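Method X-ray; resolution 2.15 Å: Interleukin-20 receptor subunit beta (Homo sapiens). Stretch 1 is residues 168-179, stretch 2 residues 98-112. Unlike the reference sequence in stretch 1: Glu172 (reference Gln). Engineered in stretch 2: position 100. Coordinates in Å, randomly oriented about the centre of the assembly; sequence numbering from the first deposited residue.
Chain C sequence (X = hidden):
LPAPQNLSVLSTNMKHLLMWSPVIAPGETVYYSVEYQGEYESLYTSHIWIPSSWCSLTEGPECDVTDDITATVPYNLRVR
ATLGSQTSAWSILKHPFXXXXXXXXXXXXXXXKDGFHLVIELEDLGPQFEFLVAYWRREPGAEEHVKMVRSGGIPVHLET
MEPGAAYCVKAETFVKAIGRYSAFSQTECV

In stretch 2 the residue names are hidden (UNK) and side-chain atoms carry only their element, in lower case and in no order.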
# COMPACT_ATOMS: atom_id res chain seq x y z
N CYS C 168 -26.61 -23.99 2.02
CA CYS C 168 -26.34 -23.55 0.65
C CYS C 168 -25.43 -22.33 0.62
O CYS C 168 -25.42 -21.54 1.55
CB CYS C 168 -27.64 -23.28 -0.11
SG CYS C 168 -28.67 -24.77 -0.25
N VAL C 169 -24.65 -22.21 -0.45
CA VAL C 169 -23.58 -21.19 -0.55
C VAL C 169 -23.34 -20.64 -1.99
O VAL C 169 -23.33 -21.40 -2.95
CB VAL C 169 -22.23 -21.77 -0.02
CG1 VAL C 169 -22.32 -22.09 1.47
CG2 VAL C 169 -21.84 -23.05 -0.77
N LYS C 170 -23.13 -19.33 -2.09
CA LYS C 170 -22.71 -18.71 -3.33
C LYS C 170 -21.68 -17.61 -2.96
O LYS C 170 -21.67 -17.12 -1.81
CB LYS C 170 -23.90 -18.09 -4.07
CG LYS C 170 -24.63 -17.05 -3.24
CD LYS C 170 -25.79 -16.39 -3.95
CE LYS C 170 -26.40 -15.30 -3.08
NZ LYS C 170 -27.49 -14.57 -3.79
N ALA C 171 -20.87 -17.21 -3.94
CA ALA C 171 -19.75 -16.29 -3.74
C ALA C 171 -19.62 -15.28 -4.88
O ALA C 171 -19.88 -15.57 -6.05
CB ALA C 171 -18.44 -17.05 -3.58
N GLU C 172 -19.14 -14.11 -4.52
CA GLU C 172 -19.13 -12.91 -5.33
C GLU C 172 -17.75 -12.29 -5.10
O GLU C 172 -17.10 -12.57 -4.09
CB GLU C 172 -20.19 -12.03 -4.67
CG GLU C 172 -20.72 -10.86 -5.43
CD GLU C 172 -21.49 -9.87 -4.55
OE1 GLU C 172 -22.26 -9.05 -5.11
OE2 GLU C 172 -21.35 -9.86 -3.30
N THR C 173 -17.35 -11.37 -5.97
CA THR C 173 -16.03 -10.82 -5.95
C THR C 173 -16.26 -9.28 -5.75
O THR C 173 -17.35 -8.77 -6.09
CB THR C 173 -15.44 -11.22 -7.30
OG1 THR C 173 -14.25 -12.03 -7.17
CG2 THR C 173 -15.28 -10.06 -8.15
N PHE C 174 -15.30 -8.56 -5.15
CA PHE C 174 -15.34 -7.08 -4.94
C PHE C 174 -13.95 -6.49 -5.16
O PHE C 174 -13.00 -7.04 -4.66
CB PHE C 174 -15.78 -6.66 -3.53
CG PHE C 174 -15.73 -5.16 -3.30
CD1 PHE C 174 -16.63 -4.30 -3.94
CD2 PHE C 174 -14.76 -4.60 -2.48
CE1 PHE C 174 -16.59 -2.91 -3.75
CE2 PHE C 174 -14.70 -3.21 -2.27
CZ PHE C 174 -15.61 -2.35 -2.90
N VAL C 175 -13.89 -5.36 -5.88
CA VAL C 175 -12.66 -4.74 -6.39
C VAL C 175 -12.67 -3.25 -5.95
O VAL C 175 -13.32 -2.37 -6.60
CB VAL C 175 -12.57 -4.88 -7.96
CG1 VAL C 175 -11.35 -4.14 -8.54
CG2 VAL C 175 -12.45 -6.35 -8.38
N LYS C 176 -12.01 -2.98 -4.79
CA LYS C 176 -11.97 -1.62 -4.21
C LYS C 176 -11.54 -0.53 -5.23
O LYS C 176 -12.18 0.51 -5.31
CB LYS C 176 -11.06 -1.62 -3.01
CG LYS C 176 -11.18 -0.35 -2.18
CD LYS C 176 -10.36 -0.44 -0.90
CE LYS C 176 -11.02 -1.36 0.11
NZ LYS C 176 -10.24 -1.29 1.37
N ALA C 177 -10.53 -0.79 -6.06
CA ALA C 177 -10.03 0.17 -7.03
C ALA C 177 -11.05 0.74 -8.03
O ALA C 177 -10.82 1.83 -8.58
CB ALA C 177 -8.90 -0.39 -7.81
N ILE C 178 -12.15 -0.02 -8.27
CA ILE C 178 -13.20 0.39 -9.22
C ILE C 178 -14.61 0.47 -8.62
O ILE C 178 -15.52 1.01 -9.26
CB ILE C 178 -13.13 -0.53 -10.47
CG1 ILE C 178 -13.54 -1.96 -10.15
CG2 ILE C 178 -11.70 -0.56 -11.01
CD1 ILE C 178 -13.29 -2.95 -11.28
N GLY C 179 -14.79 -0.04 -7.40
CA GLY C 179 -16.04 0.13 -6.69
C GLY C 179 -17.11 -0.85 -7.15
O GLY C 179 -18.29 -0.61 -6.95
N UNK C 98 -10.03 2.34 -19.55
CA UNK C 98 -10.23 2.57 -18.18
C UNK C 98 -10.50 1.22 -17.50
O UNK C 98 -11.54 0.56 -17.77
o UNK C 98 -11.20 3.29 -15.52
c UNK C 98 -11.41 3.53 -17.95
c UNK C 98 -11.49 4.03 -16.47
n UNK C 98 -11.88 5.28 -16.29
N UNK C 99 -9.67 0.85 -16.52
CA UNK C 99 -9.87 -0.41 -15.83
C UNK C 99 -11.22 -0.52 -15.08
O UNK C 99 -11.55 -1.58 -14.69
c UNK C 99 -8.64 0.12 -13.65
n UNK C 99 -5.30 -0.20 -10.94
n UNK C 99 -7.26 0.72 -11.72
c UNK C 99 -8.72 -0.75 -14.91
n UNK C 99 -6.38 1.47 -9.77
c UNK C 99 -7.28 -0.05 -12.96
c UNK C 99 -6.30 0.66 -10.82
N UNK C 100 -11.93 0.58 -14.83
CA UNK C 100 -13.31 0.57 -14.32
C UNK C 100 -14.20 -0.38 -15.19
O UNK C 100 -15.13 -0.92 -14.74
c UNK C 100 -13.82 2.02 -14.35
n UNK C 100 -16.33 1.75 -11.78
c UNK C 100 -15.26 2.32 -13.89
o UNK C 100 -14.53 3.12 -11.73
c UNK C 100 -15.34 2.43 -12.37
N UNK C 101 -13.87 -0.54 -16.45
CA UNK C 101 -14.65 -1.37 -17.33
C UNK C 101 -14.14 -2.81 -17.38
O UNK C 101 -14.57 -3.53 -18.23
o UNK C 101 -13.38 -1.02 -19.30
c UNK C 101 -14.65 -0.75 -18.70
N UNK C 102 -13.26 -3.26 -16.47
CA UNK C 102 -12.80 -4.64 -16.53
C UNK C 102 -14.01 -5.66 -16.46
O UNK C 102 -15.08 -5.33 -15.90
c UNK C 102 -12.39 -5.04 -14.11
o UNK C 102 -11.16 -6.18 -15.83
c UNK C 102 -11.80 -4.96 -15.52
N UNK C 103 -13.85 -6.86 -17.06
CA UNK C 103 -14.92 -7.88 -17.03
C UNK C 103 -14.73 -8.68 -15.75
O UNK C 103 -13.77 -9.40 -15.62
c UNK C 103 -15.91 -9.94 -18.08
c UNK C 103 -15.19 -7.93 -19.50
c UNK C 103 -14.90 -8.79 -18.26
c UNK C 103 -14.93 -8.59 -20.84
N UNK C 104 -15.65 -8.54 -14.81
CA UNK C 104 -15.60 -9.32 -13.54
C UNK C 104 -16.49 -10.52 -13.74
O UNK C 104 -17.72 -10.36 -13.95
c UNK C 104 -15.78 -6.73 -10.61
c UNK C 104 -15.36 -7.24 -11.98
c UNK C 104 -16.14 -8.50 -12.36
c UNK C 104 -13.87 -7.51 -11.98
N UNK C 105 -15.89 -11.69 -13.70
CA UNK C 105 -16.65 -12.92 -13.82
C UNK C 105 -17.13 -13.33 -12.43
O UNK C 105 -16.71 -12.81 -11.36
o UNK C 105 -14.48 -13.97 -14.12
c UNK C 105 -15.64 -13.63 -16.04
c UNK C 105 -15.82 -13.99 -14.58
N UNK C 106 -18.12 -14.19 -12.43
CA UNK C 106 -18.38 -14.93 -11.24
C UNK C 106 -17.18 -15.86 -10.80
O UNK C 106 -16.53 -16.52 -11.63
n UNK C 106 -21.42 -17.82 -13.79
n UNK C 106 -23.16 -16.80 -14.93
n UNK C 106 -22.66 -19.02 -15.27
c UNK C 106 -22.41 -17.87 -14.65
c UNK C 106 -19.67 -15.66 -11.37
c UNK C 106 -21.09 -16.65 -13.04
c UNK C 106 -19.70 -16.71 -12.43
N UNK C 107 -16.86 -15.86 -9.46
CA UNK C 107 -15.68 -16.60 -9.03
C UNK C 107 -15.91 -18.10 -9.06
O UNK C 107 -17.01 -18.55 -8.69
c UNK C 107 -17.50 -15.14 -8.34
c UNK C 107 -16.84 -15.71 -7.08
c UNK C 107 -15.45 -16.10 -7.56
N UNK C 108 -14.88 -18.85 -9.45
CA UNK C 108 -14.85 -20.31 -9.26
C UNK C 108 -14.67 -20.63 -7.78
O UNK C 108 -14.28 -19.76 -6.97
N UNK C 109 -14.95 -21.86 -7.39
CA UNK C 109 -15.40 -22.12 -6.02
C UNK C 109 -15.60 -23.58 -5.84
O UNK C 109 -16.29 -24.18 -6.63
s UNK C 109 -19.20 -21.88 -4.42
c UNK C 109 -17.39 -21.78 -4.43
c UNK C 109 -16.76 -21.44 -5.76
c UNK C 109 -19.58 -20.14 -4.22
N UNK C 110 -15.03 -24.13 -4.78
CA UNK C 110 -15.15 -25.53 -4.46
C UNK C 110 -15.62 -25.73 -3.00
O UNK C 110 -14.95 -25.29 -2.05
c UNK C 110 -13.80 -26.17 -4.69
o UNK C 110 -11.44 -27.58 -4.79
c UNK C 110 -12.43 -28.26 -4.38
c UNK C 110 -13.81 -27.69 -4.63
o UNK C 110 -12.35 -29.36 -3.76
N UNK C 111 -16.76 -26.40 -2.81
CA UNK C 111 -17.27 -26.72 -1.48
C UNK C 111 -16.82 -28.11 -1.09
O UNK C 111 -16.71 -29.01 -1.92
c UNK C 111 -18.60 -24.09 -1.25
c UNK C 111 -19.30 -25.28 -1.86
c UNK C 111 -19.32 -26.91 0.01
c UNK C 111 -18.81 -26.65 -1.40
N UNK C 112 -16.60 -28.27 0.21
CA UNK C 112 -16.07 -29.48 0.76
C UNK C 112 -16.63 -29.57 2.20
O UNK C 112 -17.17 -28.58 2.73
c UNK C 112 -13.94 -28.09 1.00
o UNK C 112 -13.89 -30.44 1.40
c UNK C 112 -14.52 -29.43 0.60

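Position 98 carries two side-chain carbons, the second holding one oxygen and one nitrogen, and touches nothing on stretch 1: Asn98. Its OD1 accepts a hydrogen bond from the backbone N of position 100 at 2.9 Å.

Position 99 has three carbons, a nitrogen, then a carbon bearing two more nitrogens. One terminal nitrogen lies 3.7 Å from Ala177 CB, which covers one face of the planar group. This is Arg99.

Position 100 shows three carbons, the third carrying an oxygen and a nitrogen, with the amide end close to the backbone of Ile178. It is Gln100, an engineered residue (Asn in the natural sequence). NE2 donates to Ile178 O at 2.7 Å, though the 136° angle at the hydrogen is bent.

Position 101, one carbon then one oxygen, points away from stretch 1: Ser101, whose OG donates to Asn98 O at 2.9 Å.

At position 102 a single carbon carries one oxygen and one carbon, and that outer carbon sits 3.6 Å from Ile178 CD1. It is Thr102.

Position 103, four carbons forked at the first, is out of reach: Ile103.

Position 104 also has four carbons, but forked at the second, reaching toward Thr173 and Val175. It is Leu104, with CD1 4.0 Å from Val175 CG2.

Position 105 repeats the carbon with one oxygen and one carbon, pointing away: Thr105.

Position 106, three carbons, a nitrogen and a carbon with two nitrogens, leads away from stretch 1: Arg106.

At position 107 three carbons close a ring onto the backbone nitrogen, against Ala171: Pro107. CG approaches Ala171 O to 3.2 Å.

Position 108 has no side-chain atoms: Gly108.

Position 109 is an unbranched run of two carbons, sulfur and carbon, its tip against Ala171: Met109. CE lies 3.4 Å from Ala171 CB.

Position 110, three carbons with two oxygens on the third, is out of reach: Glu110.

Position 111 has four carbons forked at the first, touching Val169: Ile111, with CD1 3.4 Å from Val169 CG2.

Position 112, one carbon carrying an oxygen and a carbon, is also out of reach: Thr112.

The contact works by alternation. Val169, Ala171, Thr173 and Val175 point toward stretch 2, and Met109 and Ile111 answer from a strand running roughly antiparallel. Small Ala171 admits both Pro107 and Met109. Thr173 OG1 is buried without a partner. Beyond the strand, Ile178 settles against the turn, where one hydrogen bond supplements apolar packing.

Stretch 2 98-112: NRQSTILTRPGMEIT
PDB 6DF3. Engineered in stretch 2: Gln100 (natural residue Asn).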